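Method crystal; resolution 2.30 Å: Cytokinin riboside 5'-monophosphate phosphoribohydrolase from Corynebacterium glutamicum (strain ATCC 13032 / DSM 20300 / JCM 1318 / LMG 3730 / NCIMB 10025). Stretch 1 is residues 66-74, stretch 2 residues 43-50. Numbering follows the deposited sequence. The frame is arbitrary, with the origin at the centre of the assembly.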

# COMPACT_ATOMS: atom_id res chain seq x y z
N GLY A 66 29.33 -6.87 -9.54
CA GLY A 66 29.36 -7.42 -10.90
C GLY A 66 28.01 -7.71 -11.54
O GLY A 66 27.96 -8.31 -12.61
N GLY A 67 26.93 -7.26 -10.91
CA GLY A 67 25.57 -7.45 -11.46
C GLY A 67 25.04 -6.26 -12.21
O GLY A 67 25.66 -5.21 -12.25
N GLU A 68 23.88 -6.44 -12.80
CA GLU A 68 23.16 -5.35 -13.50
C GLU A 68 22.01 -4.86 -12.59
O GLU A 68 21.40 -5.63 -11.87
CB GLU A 68 22.63 -5.85 -14.85
CG GLU A 68 23.69 -6.45 -15.79
CD GLU A 68 23.11 -7.28 -16.93
OE1 GLU A 68 22.17 -6.82 -17.60
OE2 GLU A 68 23.58 -8.42 -17.18
N ALA A 69 21.74 -3.57 -12.63
CA ALA A 69 20.66 -2.98 -11.88
C ALA A 69 19.77 -2.19 -12.85
O ALA A 69 20.24 -1.26 -13.51
CB ALA A 69 21.21 -2.08 -10.78
N PHE A 70 18.49 -2.58 -12.93
CA PHE A 70 17.50 -1.84 -13.73
C PHE A 70 16.56 -0.99 -12.90
O PHE A 70 15.89 -1.47 -12.00
CB PHE A 70 16.70 -2.82 -14.58
CG PHE A 70 17.58 -3.63 -15.48
CD1 PHE A 70 17.96 -3.12 -16.73
CD2 PHE A 70 18.06 -4.86 -15.08
CE1 PHE A 70 18.79 -3.86 -17.58
CE2 PHE A 70 18.89 -5.60 -15.93
CZ PHE A 70 19.25 -5.09 -17.17
N GLY A 71 16.52 0.28 -13.23
CA GLY A 71 15.65 1.25 -12.54
C GLY A 71 14.46 1.62 -13.41
O GLY A 71 14.58 1.67 -14.63
N VAL A 72 13.34 1.90 -12.75
CA VAL A 72 12.09 2.38 -13.37
C VAL A 72 11.60 3.58 -12.52
O VAL A 72 11.27 3.44 -11.34
CB VAL A 72 11.02 1.26 -13.46
CG1 VAL A 72 9.82 1.70 -14.29
CG2 VAL A 72 11.61 0.02 -14.09
N ILE A 73 11.58 4.75 -13.16
CA ILE A 73 11.29 6.02 -12.54
C ILE A 73 10.33 6.78 -13.43
O ILE A 73 10.12 6.40 -14.57
CB ILE A 73 12.62 6.76 -12.32
CG1 ILE A 73 12.47 7.89 -11.30
CG2 ILE A 73 13.19 7.29 -13.64
CD1 ILE A 73 13.80 8.34 -10.73
N THR A 74 9.72 7.85 -12.92
CA THR A 74 8.79 8.70 -13.71
C THR A 74 9.45 10.00 -14.06
O THR A 74 10.42 10.38 -13.41
CB THR A 74 7.56 9.09 -12.90
OG1 THR A 74 7.98 9.86 -11.76
CG2 THR A 74 6.81 7.85 -12.41
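Stretch 2 43-50: IDLVYGGG

How does stretch 2 run along stretch 1? Residues 44-47 form a strand parallel to strand 69-74, their axes 11° apart and 4.6 Å at closest approach. Ala69 pairs with Leu45, Phe70 with Val46 and Gly71 with Tyr47. The ladder climbs from Leu45 N to Glu68 O (3.2 Å), then Phe70 N to Leu45 O (2.7 Å), Tyr47 N to Phe70 O (2.9 Å) and Val72 N to Tyr47 O (3.0 Å).

What does Asp44 do at the start of the strand? Its CB points toward stretch 1, and its carboxylate accepts a nearly straight hydrogen bond from Glu68 N to Asp44 OD1 (3.0 Å), extending the ladder by one side-chain rung. The two acids meet less comfortably: Glu68 OE2 lies 3.9 Å from Asp44 OD2, like charge near like.

Where do Phe70 and Leu45 sit? They occupy different faces of the sheet, Phe70 with Val46, Leu45 with Ala69, where Leu45 CD2 packs 4.1 Å from Ala69 CB.

What happens beyond the strand? Stretch 2 turns at Gly48 and Gly49, the latter with positive phi. Gly71 CA comes within 4.0 Å of Gly49 CA; a CB on Gly71 would clash there. Tyr47 OH bonds to Gly50 O (2.7 Å), tying the strand's last residue to the loop.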

# COMPACT_ATOMS: atom_id res chain seq x y z
N ILE A 43 21.45 -13.48 -10.14
CA ILE A 43 20.21 -12.73 -10.10
C ILE A 43 20.46 -11.21 -10.16
O ILE A 43 21.31 -10.69 -9.43
CB ILE A 43 19.42 -13.10 -8.84
CG1 ILE A 43 19.02 -14.60 -8.88
CG2 ILE A 43 18.23 -12.17 -8.68
CD1 ILE A 43 18.50 -15.13 -7.56
N ASP A 44 19.69 -10.50 -11.01
CA ASP A 44 19.77 -9.04 -11.12
C ASP A 44 18.62 -8.24 -10.48
O ASP A 44 17.59 -8.78 -10.12
CB ASP A 44 19.92 -8.67 -12.59
CG ASP A 44 21.26 -9.16 -13.18
OD1 ASP A 44 22.33 -9.01 -12.49
OD2 ASP A 44 21.21 -9.69 -14.30
N LEU A 45 18.86 -6.95 -10.36
CA LEU A 45 18.00 -5.99 -9.63
C LEU A 45 17.04 -5.22 -10.54
O LEU A 45 17.44 -4.61 -11.53
CB LEU A 45 18.87 -4.97 -8.86
CG LEU A 45 18.16 -3.83 -8.12
CD1 LEU A 45 17.14 -4.40 -7.14
CD2 LEU A 45 19.12 -2.95 -7.37
N VAL A 46 15.77 -5.23 -10.19
CA VAL A 46 14.84 -4.27 -10.74
C VAL A 46 14.37 -3.49 -9.54
O VAL A 46 13.96 -4.09 -8.52
CB VAL A 46 13.64 -4.93 -11.37
CG1 VAL A 46 12.73 -3.86 -11.96
CG2 VAL A 46 14.09 -5.91 -12.47
N TYR A 47 14.43 -2.16 -9.63
CA TYR A 47 13.99 -1.30 -8.51
C TYR A 47 13.53 0.05 -9.04
O TYR A 47 13.53 0.29 -10.25
CB TYR A 47 15.08 -1.19 -7.43
CG TYR A 47 16.09 -0.09 -7.69
CD1 TYR A 47 16.74 0.03 -8.91
CD2 TYR A 47 16.43 0.81 -6.70
CE1 TYR A 47 17.63 1.04 -9.15
CE2 TYR A 47 17.34 1.83 -6.93
CZ TYR A 47 17.92 1.95 -8.17
OH TYR A 47 18.84 2.95 -8.41
N GLY A 48 13.10 0.93 -8.12
CA GLY A 48 12.48 2.17 -8.50
C GLY A 48 13.41 3.28 -8.93
O GLY A 48 12.94 4.40 -9.11
N GLY A 49 14.71 3.01 -9.09
CA GLY A 49 15.67 3.99 -9.68
C GLY A 49 16.31 5.13 -8.86
O GLY A 49 16.96 6.05 -9.41
N GLY A 50 16.18 5.07 -7.54
CA GLY A 50 16.64 6.15 -6.70
C GLY A 50 18.12 6.00 -6.37
O GLY A 50 18.70 4.92 -6.56